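Local coordinates for CalsepRRP (Calystegia sepium, PDB 1JY5), which is an RNase-related protein of the RNase T2 family that is probably unable to cleave RNA, although it keeps the family fold, at residues Val167-Val175 / Thr194-Pro205; Trp54-Tyr63 / Leu98-Cys108. One frame throughout, in Å; residues are numbered along the deposited sequence.

Interaction 1 of 2, residues Val167-Val175 / Thr194-Pro205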
# COMPACT_ATOMS: atom_id res chain seq x y z
N VAL A 167 -8.23 2.00 -7.32
CA VAL A 167 -9.33 1.66 -6.45
C VAL A 167 -9.03 2.50 -5.21
O VAL A 167 -7.89 2.53 -4.75
CB VAL A 167 -9.34 0.15 -6.11
CG1 VAL A 167 -10.45 -0.15 -5.11
CG2 VAL A 167 -9.57 -0.67 -7.39
N VAL A 168 -10.03 3.21 -4.70
CA VAL A 168 -9.84 4.04 -3.52
C VAL A 168 -10.76 3.65 -2.37
O VAL A 168 -11.94 3.40 -2.58
CB VAL A 168 -10.09 5.55 -3.82
CG1 VAL A 168 -9.78 6.37 -2.58
CG2 VAL A 168 -9.21 6.02 -4.99
N LYS A 169 -10.19 3.59 -1.17
CA LYS A 169 -10.95 3.26 0.03
C LYS A 169 -10.85 4.45 0.97
O LYS A 169 -9.81 5.10 1.06
CB LYS A 169 -10.37 2.01 0.71
CG LYS A 169 -10.29 0.77 -0.18
CD LYS A 169 -11.66 0.34 -0.69
CE LYS A 169 -11.58 -1.00 -1.41
NZ LYS A 169 -12.90 -1.39 -1.97
N CYS A 170 -11.95 4.73 1.68
CA CYS A 170 -11.99 5.86 2.60
C CYS A 170 -12.28 5.47 4.03
O CYS A 170 -12.82 4.41 4.31
CB CYS A 170 -13.02 6.89 2.14
SG CYS A 170 -12.45 7.81 0.70
N LYS A 171 -11.92 6.38 4.94
CA LYS A 171 -12.14 6.19 6.35
C LYS A 171 -13.00 7.38 6.78
O LYS A 171 -12.49 8.49 6.98
CB LYS A 171 -10.80 6.20 7.09
CG LYS A 171 -10.86 5.82 8.56
CD LYS A 171 -9.46 5.84 9.14
CE LYS A 171 -9.45 5.43 10.61
NZ LYS A 171 -8.07 5.49 11.16
N SER A 172 -14.30 7.14 6.88
CA SER A 172 -15.28 8.15 7.28
C SER A 172 -15.50 9.23 6.22
O SER A 172 -16.64 9.51 5.83
CB SER A 172 -14.85 8.82 8.59
OG SER A 172 -15.83 9.75 9.03
N ASP A 173 -14.41 9.83 5.75
CA ASP A 173 -14.49 10.88 4.74
C ASP A 173 -13.11 11.22 4.17
O ASP A 173 -13.00 11.99 3.22
CB ASP A 173 -15.10 12.14 5.34
CG ASP A 173 -15.24 13.24 4.32
OD1 ASP A 173 -16.01 13.05 3.35
OD2 ASP A 173 -14.57 14.29 4.47
N ALA A 174 -12.07 10.64 4.76
CA ALA A 174 -10.71 10.89 4.32
C ALA A 174 -10.16 9.70 3.52
O ALA A 174 -10.44 8.55 3.85
CB ALA A 174 -9.82 11.14 5.53
N VAL A 175 -9.38 10.00 2.48
CA VAL A 175 -8.78 8.95 1.67
C VAL A 175 -7.79 8.17 2.53
O VAL A 175 -6.84 8.74 3.08
CB VAL A 175 -8.04 9.54 0.45
CG1 VAL A 175 -7.34 8.43 -0.33
CG2 VAL A 175 -9.03 10.27 -0.44
N THR A 194 -15.00 -2.94 -9.07
CA THR A 194 -15.41 -2.83 -7.68
C THR A 194 -16.27 -1.59 -7.50
O THR A 194 -16.04 -0.57 -8.14
CB THR A 194 -14.19 -2.71 -6.74
OG1 THR A 194 -13.02 -3.21 -7.40
CG2 THR A 194 -14.42 -3.50 -5.47
N ALA A 195 -17.27 -1.68 -6.62
CA ALA A 195 -18.17 -0.55 -6.36
C ALA A 195 -17.49 0.52 -5.51
O ALA A 195 -16.65 0.22 -4.66
CB ALA A 195 -19.42 -1.05 -5.66
N SER A 196 -17.85 1.78 -5.75
CA SER A 196 -17.28 2.89 -5.00
C SER A 196 -17.74 2.82 -3.55
O SER A 196 -18.85 2.36 -3.26
CB SER A 196 -17.72 4.23 -5.60
OG SER A 196 -17.25 4.36 -6.93
N THR A 197 -16.89 3.28 -2.64
CA THR A 197 -17.22 3.26 -1.23
C THR A 197 -16.94 4.61 -0.57
O THR A 197 -17.42 4.89 0.53
CB THR A 197 -16.42 2.17 -0.50
OG1 THR A 197 -15.03 2.27 -0.85
CG2 THR A 197 -16.94 0.79 -0.90
N CYS A 198 -16.17 5.45 -1.24
CA CYS A 198 -15.85 6.77 -0.72
C CYS A 198 -16.97 7.76 -0.97
O CYS A 198 -17.73 7.63 -1.93
CB CYS A 198 -14.59 7.33 -1.38
SG CYS A 198 -13.00 6.62 -0.85
N PRO A 199 -17.09 8.77 -0.10
CA PRO A 199 -18.14 9.78 -0.26
C PRO A 199 -17.78 10.60 -1.50
O PRO A 199 -16.65 10.53 -1.98
CB PRO A 199 -18.01 10.63 1.00
CG PRO A 199 -17.41 9.69 2.00
CD PRO A 199 -16.41 8.93 1.19
N SER A 200 -18.73 11.38 -2.01
CA SER A 200 -18.49 12.20 -3.18
C SER A 200 -17.35 13.20 -2.92
O SER A 200 -16.58 13.52 -3.82
CB SER A 200 -19.75 12.98 -3.55
OG SER A 200 -19.55 13.71 -4.74
N LEU A 201 -17.27 13.68 -1.68
CA LEU A 201 -16.22 14.63 -1.31
C LEU A 201 -15.32 13.98 -0.27
O LEU A 201 -15.79 13.41 0.71
CB LEU A 201 -16.83 15.91 -0.73
CG LEU A 201 -17.64 16.78 -1.69
CD1 LEU A 201 -18.18 17.99 -0.95
CD2 LEU A 201 -16.77 17.22 -2.86
N VAL A 202 -14.01 14.06 -0.49
CA VAL A 202 -13.05 13.45 0.41
C VAL A 202 -11.91 14.39 0.76
O VAL A 202 -11.75 15.43 0.12
CB VAL A 202 -12.45 12.17 -0.21
CG1 VAL A 202 -13.56 11.15 -0.45
CG2 VAL A 202 -11.74 12.50 -1.51
N SER A 203 -11.13 14.03 1.76
CA SER A 203 -10.01 14.87 2.18
C SER A 203 -8.69 14.11 2.25
O SER A 203 -8.67 12.88 2.30
CB SER A 203 -10.31 15.48 3.55
OG SER A 203 -10.48 14.46 4.52
N LEU A 204 -7.60 14.86 2.26
CA LEU A 204 -6.26 14.29 2.36
C LEU A 204 -5.61 14.94 3.57
O LEU A 204 -4.68 15.73 3.44
CB LEU A 204 -5.46 14.57 1.09
CG LEU A 204 -6.00 13.95 -0.20
CD1 LEU A 204 -5.31 14.56 -1.41
CD2 LEU A 204 -5.79 12.43 -0.16
N PRO A 205 -6.10 14.60 4.78
CA PRO A 205 -5.59 15.15 6.04
C PRO A 205 -4.09 15.02 6.26
O PRO A 205 -3.44 14.12 5.72
CB PRO A 205 -6.39 14.37 7.09
CG PRO A 205 -6.64 13.05 6.41
CD PRO A 205 -7.03 13.50 5.03
O HOH W 1 -14.26 4.47 -3.37
O HOH W 2 -14.25 1.19 -3.31
O HOH W 3 -14.06 3.14 1.20

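Interaction 2 of 2, residues Trp54-Tyr63 / Leu98-Cys108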
# COMPACT_ATOMS: atom_id res chain seq x y z
N TRP A 54 -8.07 -14.06 -2.89
CA TRP A 54 -6.62 -14.07 -3.05
C TRP A 54 -5.98 -15.19 -2.25
O TRP A 54 -6.55 -15.70 -1.30
CB TRP A 54 -6.05 -12.72 -2.60
CG TRP A 54 -6.38 -12.38 -1.18
CD1 TRP A 54 -5.69 -12.74 -0.06
CD2 TRP A 54 -7.55 -11.68 -0.71
NE1 TRP A 54 -6.35 -12.32 1.07
CE2 TRP A 54 -7.49 -11.66 0.70
CE3 TRP A 54 -8.63 -11.07 -1.35
CZ2 TRP A 54 -8.48 -11.06 1.48
CZ3 TRP A 54 -9.62 -10.47 -0.57
CH2 TRP A 54 -9.53 -10.47 0.83
N PRO A 55 -4.77 -15.61 -2.65
CA PRO A 55 -4.08 -16.67 -1.91
C PRO A 55 -3.53 -16.01 -0.65
O PRO A 55 -3.23 -14.82 -0.66
CB PRO A 55 -2.98 -17.09 -2.88
CG PRO A 55 -2.62 -15.78 -3.54
CD PRO A 55 -3.98 -15.18 -3.82
N SER A 56 -3.43 -16.74 0.45
CA SER A 56 -2.90 -16.13 1.66
C SER A 56 -2.13 -17.13 2.51
O SER A 56 -2.44 -18.31 2.52
CB SER A 56 -4.04 -15.55 2.51
OG SER A 56 -4.85 -16.58 3.06
N CYS A 57 -1.12 -16.64 3.22
CA CYS A 57 -0.33 -17.49 4.09
C CYS A 57 0.18 -18.71 3.34
O CYS A 57 -0.01 -19.85 3.77
CB CYS A 57 -1.18 -17.94 5.28
SG CYS A 57 -1.76 -16.55 6.33
N CYS A 58 0.86 -18.45 2.23
CA CYS A 58 1.41 -19.52 1.41
C CYS A 58 2.72 -20.08 1.94
O CYS A 58 3.32 -19.54 2.89
CB CYS A 58 1.60 -19.00 -0.02
SG CYS A 58 0.05 -18.38 -0.75
N GLU A 59 3.15 -21.17 1.33
CA GLU A 59 4.40 -21.82 1.70
C GLU A 59 5.53 -20.86 1.34
O GLU A 59 5.39 -20.04 0.44
CB GLU A 59 4.57 -23.12 0.92
CG GLU A 59 3.57 -24.20 1.31
CD GLU A 59 3.71 -24.58 2.77
OE1 GLU A 59 4.81 -25.01 3.17
OE2 GLU A 59 2.72 -24.44 3.52
N GLY A 60 6.65 -20.98 2.04
CA GLY A 60 7.77 -20.11 1.76
C GLY A 60 8.61 -19.96 3.00
O GLY A 60 8.16 -20.31 4.09
N ALA A 61 9.82 -19.44 2.84
CA ALA A 61 10.71 -19.26 3.98
C ALA A 61 10.07 -18.30 4.98
O ALA A 61 9.33 -17.39 4.59
CB ALA A 61 12.06 -18.71 3.50
N LYS A 62 10.35 -18.50 6.26
CA LYS A 62 9.80 -17.63 7.28
C LYS A 62 10.44 -16.25 7.17
O LYS A 62 11.53 -16.10 6.59
CB LYS A 62 10.06 -18.22 8.67
CG LYS A 62 11.54 -18.43 8.97
CD LYS A 62 11.76 -19.41 10.12
CE LYS A 62 13.25 -19.61 10.38
NZ LYS A 62 14.01 -19.98 9.15
N TYR A 63 9.77 -15.23 7.70
CA TYR A 63 10.29 -13.87 7.66
C TYR A 63 11.70 -13.83 8.24
O TYR A 63 11.92 -14.30 9.35
CB TYR A 63 9.41 -12.93 8.48
CG TYR A 63 9.93 -11.52 8.49
CD1 TYR A 63 9.99 -10.78 7.31
CD2 TYR A 63 10.37 -10.92 9.68
CE1 TYR A 63 10.48 -9.48 7.30
CE2 TYR A 63 10.87 -9.61 9.68
CZ TYR A 63 10.91 -8.90 8.48
OH TYR A 63 11.38 -7.60 8.46
N LEU A 98 6.11 -5.69 8.28
CA LEU A 98 6.85 -6.40 7.24
C LEU A 98 6.67 -7.91 7.40
O LEU A 98 6.40 -8.61 6.43
CB LEU A 98 8.34 -6.05 7.30
CG LEU A 98 8.71 -4.56 7.29
CD1 LEU A 98 10.23 -4.40 7.33
CD2 LEU A 98 8.14 -3.88 6.04
N ALA A 99 6.82 -8.41 8.63
CA ALA A 99 6.66 -9.83 8.88
C ALA A 99 5.22 -10.24 8.56
O ALA A 99 4.97 -11.34 8.04
CB ALA A 99 6.99 -10.16 10.34
N TYR A 100 4.29 -9.35 8.86
CA TYR A 100 2.86 -9.59 8.61
C TYR A 100 2.56 -9.73 7.11
O TYR A 100 1.93 -10.69 6.68
CB TYR A 100 2.04 -8.43 9.20
CG TYR A 100 0.56 -8.45 8.85
CD1 TYR A 100 -0.36 -9.08 9.67
CD2 TYR A 100 0.10 -7.81 7.71
CE1 TYR A 100 -1.72 -9.08 9.36
CE2 TYR A 100 -1.25 -7.80 7.38
CZ TYR A 100 -2.16 -8.43 8.20
OH TYR A 100 -3.50 -8.40 7.87
N GLU A 101 3.01 -8.75 6.31
CA GLU A 101 2.78 -8.76 4.87
C GLU A 101 3.53 -9.90 4.18
O GLU A 101 3.05 -10.47 3.21
CB GLU A 101 3.18 -7.42 4.26
CG GLU A 101 2.30 -6.25 4.71
CD GLU A 101 0.86 -6.38 4.24
OE1 GLU A 101 -0.04 -5.84 4.91
OE2 GLU A 101 0.63 -7.00 3.18
N TRP A 102 4.72 -10.22 4.67
CA TRP A 102 5.48 -11.31 4.06
C TRP A 102 4.75 -12.63 4.27
O TRP A 102 4.51 -13.37 3.32
CB TRP A 102 6.87 -11.44 4.68
CG TRP A 102 7.49 -12.73 4.27
CD1 TRP A 102 7.70 -13.82 5.06
CD2 TRP A 102 7.86 -13.11 2.94
NE1 TRP A 102 8.19 -14.86 4.30
CE2 TRP A 102 8.30 -14.45 3.00
CE3 TRP A 102 7.87 -12.44 1.71
CZ2 TRP A 102 8.74 -15.14 1.87
CZ3 TRP A 102 8.31 -13.13 0.58
CH2 TRP A 102 8.74 -14.47 0.67
N ALA A 103 4.42 -12.93 5.51
CA ALA A 103 3.74 -14.18 5.83
C ALA A 103 2.41 -14.30 5.11
O ALA A 103 2.13 -15.31 4.46
CB ALA A 103 3.53 -14.29 7.34
N LYS A 104 1.60 -13.26 5.21
CA LYS A 104 0.27 -13.26 4.62
C LYS A 104 0.20 -13.16 3.09
O LYS A 104 -0.58 -13.88 2.46
CB LYS A 104 -0.56 -12.14 5.24
CG LYS A 104 -2.06 -12.23 4.98
CD LYS A 104 -2.78 -11.06 5.63
CE LYS A 104 -4.28 -11.23 5.59
NZ LYS A 104 -4.96 -10.05 6.17
N HIS A 105 1.02 -12.29 2.51
CA HIS A 105 1.00 -12.07 1.06
C HIS A 105 2.30 -12.32 0.29
O HIS A 105 2.28 -12.87 -0.81
CB HIS A 105 0.55 -10.64 0.78
CG HIS A 105 -0.84 -10.33 1.23
ND1 HIS A 105 -1.96 -10.83 0.60
CD2 HIS A 105 -1.30 -9.52 2.21
CE1 HIS A 105 -3.04 -10.34 1.17
NE2 HIS A 105 -2.67 -9.54 2.15
N GLY A 106 3.43 -11.90 0.87
CA GLY A 106 4.72 -12.06 0.21
C GLY A 106 5.04 -13.48 -0.22
O GLY A 106 5.52 -13.72 -1.33
N THR A 107 4.77 -14.43 0.67
CA THR A 107 5.02 -15.84 0.40
C THR A 107 4.21 -16.29 -0.82
O THR A 107 4.62 -17.19 -1.53
CB THR A 107 4.61 -16.72 1.61
OG1 THR A 107 3.26 -16.42 1.98
CG2 THR A 107 5.53 -16.46 2.80
N CYS A 108 3.07 -15.65 -1.06
CA CYS A 108 2.22 -16.02 -2.19
C CYS A 108 2.65 -15.40 -3.53
O CYS A 108 2.00 -15.63 -4.55
CB CYS A 108 0.77 -15.64 -1.88
SG CYS A 108 0.05 -16.38 -0.37
O HOH W 4 -1.90 -12.61 -1.29
O HOH W 5 2.79 -17.80 5.06

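Interaction 1 of 2, residues Val167-Val175 / Thr194-Pro205
Cys170 and Cys198 both hold SG anti to their own carbonyl carbon (chi1 -73° and -75°), and from these matched positions the two sulfurs meet in a disulfide, Cys170 SG to Cys198 SG 2.0 Å. Its chi3 of 96° is close to the relaxed right angle, so the link is made without evident strain. Aliphatic groups suit the sulfurs: CG1 of Val168 lies 3.7 Å from Cys198 SG, and CG1 of Val202 comes equally close to Cys170 SG. Pro199, rigid just after the half-cystine, sets its CD beside Cys170 CB. Further along, the backbones join directly. Ser203 N donates to Asp173 O (3.1 Å), and Val175 N donates to Ser203 O (3.0 Å), the pattern of a single parallel bridge centred on Ala174 and Ser203. Ala174 is small enough for Pro205 CD to settle 3.7 Å from its CB. At the other end water takes over: one molecule ties Val168 O to Thr197 N, and another gathers Val168 O, Lys169 NZ, Ala195 O and Thr197 OG1; the amine of Lys169 and the hydroxyl of Thr197 suit this wet margin. The strands 167-171 and 174-182 form a hairpin at the edge of the main antiparallel sheet; helix 151-162 packs on Val168, Cys198 and Val202 through Met155, Val151 and Ile154, while helix 15-18 meets Ala174 and Pro205 through Thr17.

Interaction 2 of 2, residues Trp54-Tyr63 / Leu98-Cys108
The Tyr63 ring lies over Ala99, whose CB makes a CH-pi contact 3.9 Å from the ring centroid and 26° off its normal; this small methyl lets the ring come down close to the helix. With CG anti to its backbone N (chi1 179°), Tyr63 slants across the helix toward its start, where OH meets Leu98 CD1 at 3.6 Å. Were this tyrosine an alanine, Ala99 CB would probably lose the ring face it rests on and Leu98 the hydroxyl end it touches. Trp102 turns its edge to the loop: NE1 donates to Ala61 O (2.8 Å) almost in the indole plane, while Thr107 CG2 presses on one face. The run from Glu101 to Cys108 matches the second conserved active-site sequence of RNase T2 enzymes, on helix 97-106 and its exit. At the end of that run Cys108 SG bonds Cys58 SG (2.0 Å), while, within the helix, Lys104 O accepts from Cys57 N (2.9 Å). Thr107 OG1 donates to Ala103 O and weakly accepts from Cys58 N. The Trp54 and His105 rings meet obliquely, planes at 46°, Trp54 CD1 3.8 Å from His105 CE1; Trp46 stacks on His105, and a water joins His105 ND1 to Pro55 O.

Overall arrangement
Interaction 2 closes before interaction 1 opens along the chain, and the two lie on opposite sides of its centre, with their own centres 28 Å apart and nearest atoms about 10 Å apart. The five-stranded antiparallel sheet connects them. Interaction 1 uses two of its strands, 167-171 and 174-182; strand 174-182 pairs with 7-14, which pairs with 40-48, and that strand packs on His105 and Cys108 of interaction 2 before the chain enters loop 54-63. Each contact holds a disulfide, and Cys57 of interaction 2 bonds Cys90 as well. The conserved helix and its covering loop are thus pinned on one flank, and the carboxy-terminal tail on the other.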